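Local structure of NADPH Quinone Oxidoreductase (Streptococcus mutans, 4F8Y) at residues N16-L20 with F79-I83; A122-H128 with V158-T164. The protein probably reduces quinones such as menadione at the expense of NADPH, using a bound FAD. All coordinates share one frame; numbering follows the deposited sequence.

Contact 1 (N16-L20 with F79-I83); sequences NAEIL and FIFPI. With FAD (flavin-adenine dinucleotide), chain E.
N16 and I80 meet where the start of helix 15-26 lies over the C-terminal end of strand 76-82. The short axes run nearly antiparallel, at 166°, and approach to 8.6 Å. N16 sits across from F81, and L20 across from I80. No hydrogen bond joins the two segments.

I80 fills the part of the interface away from the cofactor. Its CG2 is anti to the backbone N and its CG1 anti to the carbonyl carbon (chi1 -60°), which sends the branches to different partners. CG2 meets N16 and packs on I19 CG2 at 4.0 Å; I80 CD1 lies 3.7 Å from L20 CA. Side chains I19 and I80 lie alongside but point opposite ways; L20 stands roughly perpendicular to I80. At the cofactor end N16 OD1 rests 3.3 Å from F81 C, over the F81-P82 peptide.

N16 ND2 and N16 N both donate to FAD O1P, at 2.9 and 2.8 Å. T127 OG1 also bonds N16 ND2.

The two N16 donors grip one phosphate oxygen at the start of the helix, whose dipole would probably favour the negative charge. I83, just past the strand end, holds the ribityl chain through its carbonyl, with I83 O 2.8 Å from FAD O2'.

Contact 2 (A122-H128 with V158-T164); sequences AWIITTH and VKLTELT. With FAD (flavin-adenine dinucleotide), chain E.
W123 and T161 are joined by a hydrogen bond from side chain to side chain. W123 NE1 points at T161 OG1 over 2.7 Å, with the oxygen only 2° out of the indole plane. With CG anti to the backbone N (chi1 -176°), the indole reaches across toward T161 on the neighbouring strand and presents its N-H edge to it. I125 CG1 covers one face of the indole, 3.6 Å above its plane. The aliphatic part of K159 passes across the rim of the five-membered ring, on the side away from I125, with K159 CG 3.7 Å from W123 CD1.

The opposite face of the sheet is apolar at first. I124 CD1 touches V158 CG1, and I124 CG2 touches L160 CD1, both at 3.8 Å. Further on, one water links T126 OG1 to E162 OE1, accepting from the threonine and donating to the carboxylate.

At the end of the strands H128 lies beside T164, with CE1 3.5 Å from T164 CG2. H128 ND1 bonds T130 N, and Y141 meets the ring edge-to-face. H128 CB comes within 3.3 Å of FAD O2. T127 OG1 shares a hydrogen bond of 2.8 Å with FAD O4'.

Backbone bonds set this register. I124 and T126 both donate and accept, and H128 N closes the series on L163 O. Helix 15-26 packs on I125, T127 and L163 through I19, while helix 171-186 covers W123 and L163.

The pairs from A122-V158 to T127-L163 are in parallel register, and helix 143-150 connects the strands. This is a beta-alpha-beta unit at the edge of a flavodoxin-like sheet, with the cofactor bound at the C-terminal strand ends.

In the fold
From the N terminus, the chain passes from strand 2-7 into helix 15-26. Contact 1 closes the long excursion from this helix to strand 76-82, which takes in strand 32-37 and helix 65-73. The chain then runs through helix 90-99 to strand 120-127. Contact 2 closes the shorter beta-alpha-beta step through helix 143-150 to strand 155-163. The two loops follow in series and neither nest nor cross. Their centres lie about 9 Å apart. Strands 76-82 and 120-127 are neighbours, and backbone pairing of F79 with W123 and I125 joins the contacts. Both end at FAD.

Contact 1 (N16-L20 with F79-I83)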
loop_
_atom_site.group_PDB
_atom_site.type_symbol
_atom_site.label_atom_id
_atom_site.label_comp_id
_atom_site.label_asym_id
_atom_site.label_seq_id
_atom_site.Cartn_x
_atom_site.Cartn_y
_atom_site.Cartn_z
ATOM N N ASN A 16 12.442 -8.024 -11.277
ATOM C CA ASN A 16 12.076 -6.606 -11.356
ATOM C C ASN A 16 13.259 -5.734 -11.732
ATOM O O ASN A 16 13.120 -4.793 -12.508
ATOM C CB ASN A 16 11.448 -6.114 -10.050
ATOM C CG ASN A 16 9.941 -6.256 -10.041
ATOM O OD1 ASN A 16 9.218 -5.275 -10.183
ATOM N ND2 ASN A 16 9.464 -7.479 -9.906
ATOM N N ALA A 17 14.423 -6.052 -11.172
ATOM C CA ALA A 17 15.671 -5.379 -11.540
ATOM C C ALA A 17 15.986 -5.540 -13.034
ATOM O O ALA A 17 16.531 -4.631 -13.666
ATOM C CB ALA A 17 16.827 -5.901 -10.696
ATOM N N GLU A 18 15.644 -6.702 -13.589
ATOM C CA GLU A 18 15.837 -6.958 -15.013
ATOM C C GLU A 18 14.860 -6.133 -15.863
ATOM O O GLU A 18 15.212 -5.665 -16.949
ATOM C CB GLU A 18 15.702 -8.454 -15.322
ATOM C CG GLU A 18 15.929 -8.803 -16.784
ATOM C CD GLU A 18 17.315 -8.434 -17.266
ATOM O OE1 GLU A 18 18.262 -8.525 -16.459
ATOM O OE2 GLU A 18 17.462 -8.061 -18.450
ATOM N N ILE A 19 13.636 -5.962 -15.366
ATOM C CA ILE A 19 12.652 -5.098 -16.012
ATOM C C ILE A 19 13.133 -3.650 -16.044
ATOM O O ILE A 19 13.029 -2.983 -17.075
ATOM C CB ILE A 19 11.303 -5.152 -15.294
ATOM C CG1 ILE A 19 10.673 -6.534 -15.457
ATOM C CG2 ILE A 19 10.379 -4.059 -15.813
ATOM C CD1 ILE A 19 9.506 -6.770 -14.526
ATOM N N LEU A 20 13.662 -3.174 -14.915
ATOM C CA LEU A 20 14.257 -1.840 -14.826
ATOM C C LEU A 20 15.337 -1.661 -15.876
ATOM O O LEU A 20 15.366 -0.663 -16.595
ATOM C CB LEU A 20 14.882 -1.628 -13.452
ATOM C CG LEU A 20 15.656 -0.321 -13.276
ATOM C CD1 LEU A 20 14.721 0.890 -13.456
ATOM C CD2 LEU A 20 16.378 -0.282 -11.919
ATOM N N PHE A 79 6.353 3.361 -13.221
ATOM C CA PHE A 79 6.398 2.656 -11.939
ATOM C C PHE A 79 6.666 1.160 -12.143
ATOM O O PHE A 79 5.916 0.482 -12.845
ATOM C CB PHE A 79 5.100 2.853 -11.156
ATOM C CG PHE A 79 4.864 4.272 -10.701
ATOM C CD1 PHE A 79 5.330 4.711 -9.469
ATOM C CD2 PHE A 79 4.174 5.165 -11.501
ATOM C CE1 PHE A 79 5.105 6.021 -9.047
ATOM C CE2 PHE A 79 3.950 6.477 -11.084
ATOM C CZ PHE A 79 4.416 6.898 -9.858
ATOM N N ILE A 80 7.738 0.658 -11.531
ATOM C CA ILE A 80 8.078 -0.767 -11.601
ATOM C C ILE A 80 8.066 -1.408 -10.210
ATOM O O ILE A 80 8.863 -1.038 -9.349
ATOM C CB ILE A 80 9.478 -0.989 -12.235
ATOM C CG1 ILE A 80 9.527 -0.424 -13.658
ATOM C CG2 ILE A 80 9.853 -2.484 -12.217
ATOM C CD1 ILE A 80 10.919 -0.388 -14.245
ATOM N N PHE A 81 7.180 -2.378 -9.992
ATOM C CA PHE A 81 7.099 -3.039 -8.685
ATOM C C PHE A 81 6.438 -4.423 -8.700
ATOM O O PHE A 81 5.594 -4.696 -9.562
ATOM C CB PHE A 81 6.406 -2.125 -7.648
ATOM C CG PHE A 81 4.994 -1.731 -8.010
ATOM C CD1 PHE A 81 3.918 -2.511 -7.622
ATOM C CD2 PHE A 81 4.743 -0.565 -8.716
ATOM C CE1 PHE A 81 2.617 -2.141 -7.951
ATOM C CE2 PHE A 81 3.448 -0.189 -9.042
ATOM C CZ PHE A 81 2.384 -0.979 -8.661
ATOM N N PRO A 82 6.825 -5.297 -7.741
ATOM C CA PRO A 82 6.091 -6.553 -7.522
ATOM C C PRO A 82 4.801 -6.270 -6.770
ATOM O O PRO A 82 4.765 -5.361 -5.938
ATOM C CB PRO A 82 7.013 -7.372 -6.603
ATOM C CG PRO A 82 8.127 -6.474 -6.189
ATOM C CD PRO A 82 7.892 -5.096 -6.745
ATOM N N ILE A 83 3.758 -7.038 -7.056
ATOM C CA ILE A 83 2.557 -7.002 -6.242
ATOM C C ILE A 83 2.840 -7.693 -4.905
ATOM O O ILE A 83 3.202 -8.873 -4.883
ATOM C CB ILE A 83 1.380 -7.706 -6.946
ATOM C CG1 ILE A 83 0.918 -6.884 -8.148
ATOM C CG2 ILE A 83 0.218 -7.908 -5.983
ATOM C CD1 ILE A 83 0.618 -5.436 -7.815
HETATM P PA FAD E . 12.199 -13.010 -8.445
HETATM O O1A FAD E . 11.969 -14.005 -7.155
HETATM O O2A FAD E . 13.330 -12.123 -8.192
HETATM O O5B FAD E . 12.455 -13.894 -9.793
HETATM C C5B FAD E . 11.393 -14.653 -10.306
HETATM C C4B FAD E . 11.815 -15.610 -11.408
HETATM O O4B FAD E . 12.386 -15.003 -12.615
HETATM C C3B FAD E . 12.925 -16.667 -11.011
HETATM O O3B FAD E . 12.691 -18.026 -11.242
HETATM C C2B FAD E . 14.193 -16.036 -11.553
HETATM O O2B FAD E . 15.363 -16.807 -11.541
HETATM C C1B FAD E . 13.667 -15.519 -12.834
HETATM N N9A FAD E . 14.518 -14.554 -13.527
HETATM C C8A FAD E . 15.321 -13.632 -12.989
HETATM N N7A FAD E . 15.914 -12.927 -14.021
HETATM C C5A FAD E . 15.448 -13.443 -15.208
HETATM C C6A FAD E . 15.703 -13.125 -16.520
HETATM N N6A FAD E . 16.630 -12.051 -16.840
HETATM N N1A FAD E . 15.104 -13.805 -17.505
HETATM C C2A FAD E . 14.243 -14.812 -17.216
HETATM N N3A FAD E . 13.993 -15.124 -15.915
HETATM C C4A FAD E . 14.594 -14.439 -14.923
HETATM N N1 FAD E . 1.714 -12.351 -6.021
HETATM C C2 FAD E . 0.235 -12.719 -6.210
HETATM O O2 FAD E . -0.192 -12.847 -7.527
HETATM N N3 FAD E . -0.678 -11.814 -5.340
HETATM C C4 FAD E . -0.271 -11.408 -3.858
HETATM O O4 FAD E . -0.941 -10.286 -3.390
HETATM C C4X FAD E . 1.256 -11.317 -3.638
HETATM N N5 FAD E . 1.823 -10.915 -2.355
HETATM C C5X FAD E . 3.238 -11.055 -2.069
HETATM C C6 FAD E . 3.704 -10.549 -0.831
HETATM C C7 FAD E . 5.031 -10.651 -0.523
HETATM C C7M FAD E . 5.543 -10.095 0.804
HETATM C C8 FAD E . 5.884 -11.232 -1.397
HETATM C C8M FAD E . 7.368 -11.343 -1.059
HETATM C C9 FAD E . 5.427 -11.721 -2.592
HETATM C C9A FAD E . 4.057 -11.622 -2.917
HETATM N N10 FAD E . 3.608 -12.138 -4.190
HETATM C C10 FAD E . 2.206 -12.048 -4.616
HETATM C "C1'" FAD E . 4.573 -12.595 -5.167
HETATM C "C2'" FAD E . 5.249 -11.524 -6.023
HETATM O "O2'" FAD E . 4.389 -10.660 -6.725
HETATM C "C3'" FAD E . 6.370 -12.099 -6.864
HETATM O "O3'" FAD E . 7.337 -12.774 -6.113
HETATM C "C4'" FAD E . 6.976 -11.025 -7.747
HETATM O "O4'" FAD E . 6.042 -10.228 -8.403
HETATM C "C5'" FAD E . 8.017 -11.552 -8.706
HETATM O "O5'" FAD E . 8.910 -10.567 -9.103
HETATM P P FAD E . 10.397 -10.656 -8.418
HETATM O O1P FAD E . 11.359 -9.515 -9.111
HETATM O O2P FAD E . 10.289 -10.475 -6.972
HETATM O O3P FAD E . 10.792 -12.221 -8.762
#

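Contact 2 (A122-H128 with V158-T164)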
loop_
_atom_site.group_PDB
_atom_site.type_symbol
_atom_site.label_atom_id
_atom_site.label_comp_id
_atom_site.label_asym_id
_atom_site.label_seq_id
_atom_site.Cartn_x
_atom_site.Cartn_y
_atom_site.Cartn_z
ATOM N N ALA A 122 1.861 8.282 -17.338
ATOM C CA ALA A 122 2.543 7.250 -16.566
ATOM C C ALA A 122 2.421 5.860 -17.163
ATOM O O ALA A 122 1.537 5.583 -17.966
ATOM C CB ALA A 122 2.046 7.246 -15.112
ATOM N N TRP A 123 3.329 4.990 -16.749
ATOM C CA TRP A 123 3.303 3.592 -17.126
ATOM C C TRP A 123 3.560 2.834 -15.842
ATOM O O TRP A 123 4.502 3.142 -15.114
ATOM C CB TRP A 123 4.403 3.313 -18.151
ATOM C CG TRP A 123 4.446 1.916 -18.708
ATOM C CD1 TRP A 123 3.430 1.004 -18.743
ATOM C CD2 TRP A 123 5.563 1.297 -19.357
ATOM N NE1 TRP A 123 3.857 -0.156 -19.350
ATOM C CE2 TRP A 123 5.162 0.003 -19.739
ATOM C CE3 TRP A 123 6.871 1.713 -19.646
ATOM C CZ2 TRP A 123 6.019 -0.878 -20.398
ATOM C CZ3 TRP A 123 7.717 0.840 -20.290
ATOM C CH2 TRP A 123 7.289 -0.441 -20.661
ATOM N N ILE A 124 2.695 1.876 -15.537
ATOM C CA ILE A 124 2.879 1.039 -14.366
ATOM C C ILE A 124 3.213 -0.368 -14.843
ATOM O O ILE A 124 2.462 -0.964 -15.621
ATOM C CB ILE A 124 1.620 1.006 -13.484
ATOM C CG1 ILE A 124 1.308 2.401 -12.943
ATOM C CG2 ILE A 124 1.794 -0.003 -12.362
ATOM C CD1 ILE A 124 -0.114 2.574 -12.480
ATOM N N ILE A 125 4.360 -0.880 -14.406
ATOM C CA ILE A 125 4.751 -2.250 -14.725
ATOM C C ILE A 125 4.725 -3.129 -13.473
ATOM O O ILE A 125 5.501 -2.926 -12.540
ATOM C CB ILE A 125 6.132 -2.335 -15.423
ATOM C CG1 ILE A 125 6.213 -1.338 -16.579
ATOM C CG2 ILE A 125 6.361 -3.745 -15.954
ATOM C CD1 ILE A 125 7.621 -1.092 -17.067
ATOM N N THR A 126 3.817 -4.099 -13.473
ATOM C CA THR A 126 3.617 -4.970 -12.325
ATOM C C THR A 126 4.033 -6.410 -12.620
ATOM O O THR A 126 3.974 -6.872 -13.762
ATOM C CB THR A 126 2.133 -4.975 -11.852
ATOM O OG1 THR A 126 1.269 -4.788 -12.976
ATOM C CG2 THR A 126 1.868 -3.870 -10.862
ATOM N N THR A 127 4.458 -7.104 -11.571
ATOM C CA THR A 127 4.684 -8.541 -11.613
ATOM C C THR A 127 3.862 -9.206 -10.492
ATOM O O THR A 127 3.686 -8.633 -9.423
ATOM C CB THR A 127 6.198 -8.877 -11.492
ATOM O OG1 THR A 127 6.735 -8.330 -10.279
ATOM C CG2 THR A 127 6.958 -8.297 -12.667
ATOM N N HIS A 128 3.334 -10.398 -10.749
ATOM C CA HIS A 128 2.648 -11.176 -9.709
ATOM C C HIS A 128 2.376 -12.618 -10.167
ATOM O O HIS A 128 2.645 -12.968 -11.314
ATOM C CB HIS A 128 1.360 -10.485 -9.251
ATOM C CG HIS A 128 0.360 -10.274 -10.348
ATOM N ND1 HIS A 128 -0.488 -11.270 -10.786
ATOM C CD2 HIS A 128 0.071 -9.180 -11.091
ATOM C CE1 HIS A 128 -1.252 -10.799 -11.756
ATOM N NE2 HIS A 128 -0.936 -9.533 -11.959
ATOM N N VAL A 158 -2.646 6.710 -18.309
ATOM C CA VAL A 158 -1.906 5.785 -17.463
ATOM C C VAL A 158 -2.030 4.401 -18.101
ATOM O O VAL A 158 -3.136 3.883 -18.259
ATOM C CB VAL A 158 -2.450 5.758 -16.006
ATOM C CG1 VAL A 158 -1.778 4.651 -15.190
ATOM C CG2 VAL A 158 -2.267 7.111 -15.330
ATOM N N LYS A 159 -0.892 3.831 -18.496
ATOM C CA LYS A 159 -0.825 2.481 -19.050
ATOM C C LYS A 159 -0.529 1.501 -17.917
ATOM O O LYS A 159 0.390 1.717 -17.126
ATOM C CB LYS A 159 0.278 2.419 -20.117
ATOM C CG LYS A 159 0.421 1.098 -20.871
ATOM C CD LYS A 159 1.440 1.242 -22.014
ATOM C CE LYS A 159 1.756 -0.089 -22.662
ATOM N NZ LYS A 159 0.541 -0.745 -23.225
ATOM N N LEU A 160 -1.320 0.436 -17.828
ATOM C CA LEU A 160 -1.090 -0.601 -16.827
ATOM C C LEU A 160 -0.657 -1.899 -17.507
ATOM O O LEU A 160 -1.422 -2.521 -18.243
ATOM C CB LEU A 160 -2.332 -0.811 -15.952
ATOM C CG LEU A 160 -2.290 -1.935 -14.914
ATOM C CD1 LEU A 160 -0.994 -1.917 -14.132
ATOM C CD2 LEU A 160 -3.490 -1.845 -13.967
ATOM N N THR A 161 0.587 -2.286 -17.257
ATOM C CA THR A 161 1.182 -3.461 -17.866
ATOM C C THR A 161 1.438 -4.527 -16.802
ATOM O O THR A 161 2.331 -4.388 -15.958
ATOM C CB THR A 161 2.492 -3.092 -18.611
ATOM O OG1 THR A 161 2.181 -2.258 -19.734
ATOM C CG2 THR A 161 3.226 -4.345 -19.103
ATOM N N GLU A 162 0.641 -5.592 -16.850
ATOM C CA GLU A 162 0.701 -6.660 -15.858
ATOM C C GLU A 162 1.391 -7.905 -16.416
ATOM O O GLU A 162 0.943 -8.479 -17.405
ATOM C CB GLU A 162 -0.710 -7.005 -15.378
ATOM C CG GLU A 162 -1.582 -5.781 -15.240
ATOM C CD GLU A 162 -3.025 -6.110 -14.959
ATOM O OE1 GLU A 162 -3.298 -6.701 -13.895
ATOM O OE2 GLU A 162 -3.891 -5.755 -15.788
ATOM N N LEU A 163 2.486 -8.301 -15.775
ATOM C CA LEU A 163 3.190 -9.530 -16.114
ATOM C C LEU A 163 2.748 -10.611 -15.126
ATOM O O LEU A 163 3.226 -10.671 -13.985
ATOM C CB LEU A 163 4.712 -9.317 -16.078
ATOM C CG LEU A 163 5.271 -8.076 -16.799
ATOM C CD1 LEU A 163 6.794 -8.096 -16.860
ATOM C CD2 LEU A 163 4.679 -7.928 -18.190
ATOM N N THR A 164 1.820 -11.451 -15.580
ATOM C CA THR A 164 1.094 -12.378 -14.713
ATOM C C THR A 164 1.753 -13.766 -14.627
ATOM O O THR A 164 2.712 -14.057 -15.351
ATOM C CB THR A 164 -0.387 -12.495 -15.156
ATOM O OG1 THR A 164 -0.463 -13.134 -16.434
ATOM C CG2 THR A 164 -1.028 -11.115 -15.256
HETATM P PA FAD E . 12.199 -13.010 -8.445
HETATM O O1A FAD E . 11.969 -14.005 -7.155
HETATM O O2A FAD E . 13.330 -12.123 -8.192
HETATM O O5B FAD E . 12.455 -13.894 -9.793
HETATM C C5B FAD E . 11.393 -14.653 -10.306
HETATM C C4B FAD E . 11.815 -15.610 -11.408
HETATM O O4B FAD E . 12.386 -15.003 -12.615
HETATM C C3B FAD E . 12.925 -16.667 -11.011
HETATM O O3B FAD E . 12.691 -18.026 -11.242
HETATM C C2B FAD E . 14.193 -16.036 -11.553
HETATM O O2B FAD E . 15.363 -16.807 -11.541
HETATM C C1B FAD E . 13.667 -15.519 -12.834
HETATM N N9A FAD E . 14.518 -14.554 -13.527
HETATM C C8A FAD E . 15.321 -13.632 -12.989
HETATM N N7A FAD E . 15.914 -12.927 -14.021
HETATM C C5A FAD E . 15.448 -13.443 -15.208
HETATM C C6A FAD E . 15.703 -13.125 -16.520
HETATM N N6A FAD E . 16.630 -12.051 -16.840
HETATM N N1A FAD E . 15.104 -13.805 -17.505
HETATM C C2A FAD E . 14.243 -14.812 -17.216
HETATM N N3A FAD E . 13.993 -15.124 -15.915
HETATM C C4A FAD E . 14.594 -14.439 -14.923
HETATM N N1 FAD E . 1.714 -12.351 -6.021
HETATM C C2 FAD E . 0.235 -12.719 -6.210
HETATM O O2 FAD E . -0.192 -12.847 -7.527
HETATM N N3 FAD E . -0.678 -11.814 -5.340
HETATM C C4 FAD E . -0.271 -11.408 -3.858
HETATM O O4 FAD E . -0.941 -10.286 -3.390
HETATM C C4X FAD E . 1.256 -11.317 -3.638
HETATM N N5 FAD E . 1.823 -10.915 -2.355
HETATM C C5X FAD E . 3.238 -11.055 -2.069
HETATM C C6 FAD E . 3.704 -10.549 -0.831
HETATM C C7 FAD E . 5.031 -10.651 -0.523
HETATM C C7M FAD E . 5.543 -10.095 0.804
HETATM C C8 FAD E . 5.884 -11.232 -1.397
HETATM C C8M FAD E . 7.368 -11.343 -1.059
HETATM C C9 FAD E . 5.427 -11.721 -2.592
HETATM C C9A FAD E . 4.057 -11.622 -2.917
HETATM N N10 FAD E . 3.608 -12.138 -4.190
HETATM C C10 FAD E . 2.206 -12.048 -4.616
HETATM C "C1'" FAD E . 4.573 -12.595 -5.167
HETATM C "C2'" FAD E . 5.249 -11.524 -6.023
HETATM O "O2'" FAD E . 4.389 -10.660 -6.725
HETATM C "C3'" FAD E . 6.370 -12.099 -6.864
HETATM O "O3'" FAD E . 7.337 -12.774 -6.113
HETATM C "C4'" FAD E . 6.976 -11.025 -7.747
HETATM O "O4'" FAD E . 6.042 -10.228 -8.403
HETATM C "C5'" FAD E . 8.017 -11.552 -8.706
HETATM O "O5'" FAD E . 8.910 -10.567 -9.103
HETATM P P FAD E . 10.397 -10.656 -8.418
HETATM O O1P FAD E . 11.359 -9.515 -9.111
HETATM O O2P FAD E . 10.289 -10.475 -6.972
HETATM O O3P FAD E . 10.792 -12.221 -8.762
HETATM O O HOH W 1 -1.106 -6.234 -11.760
#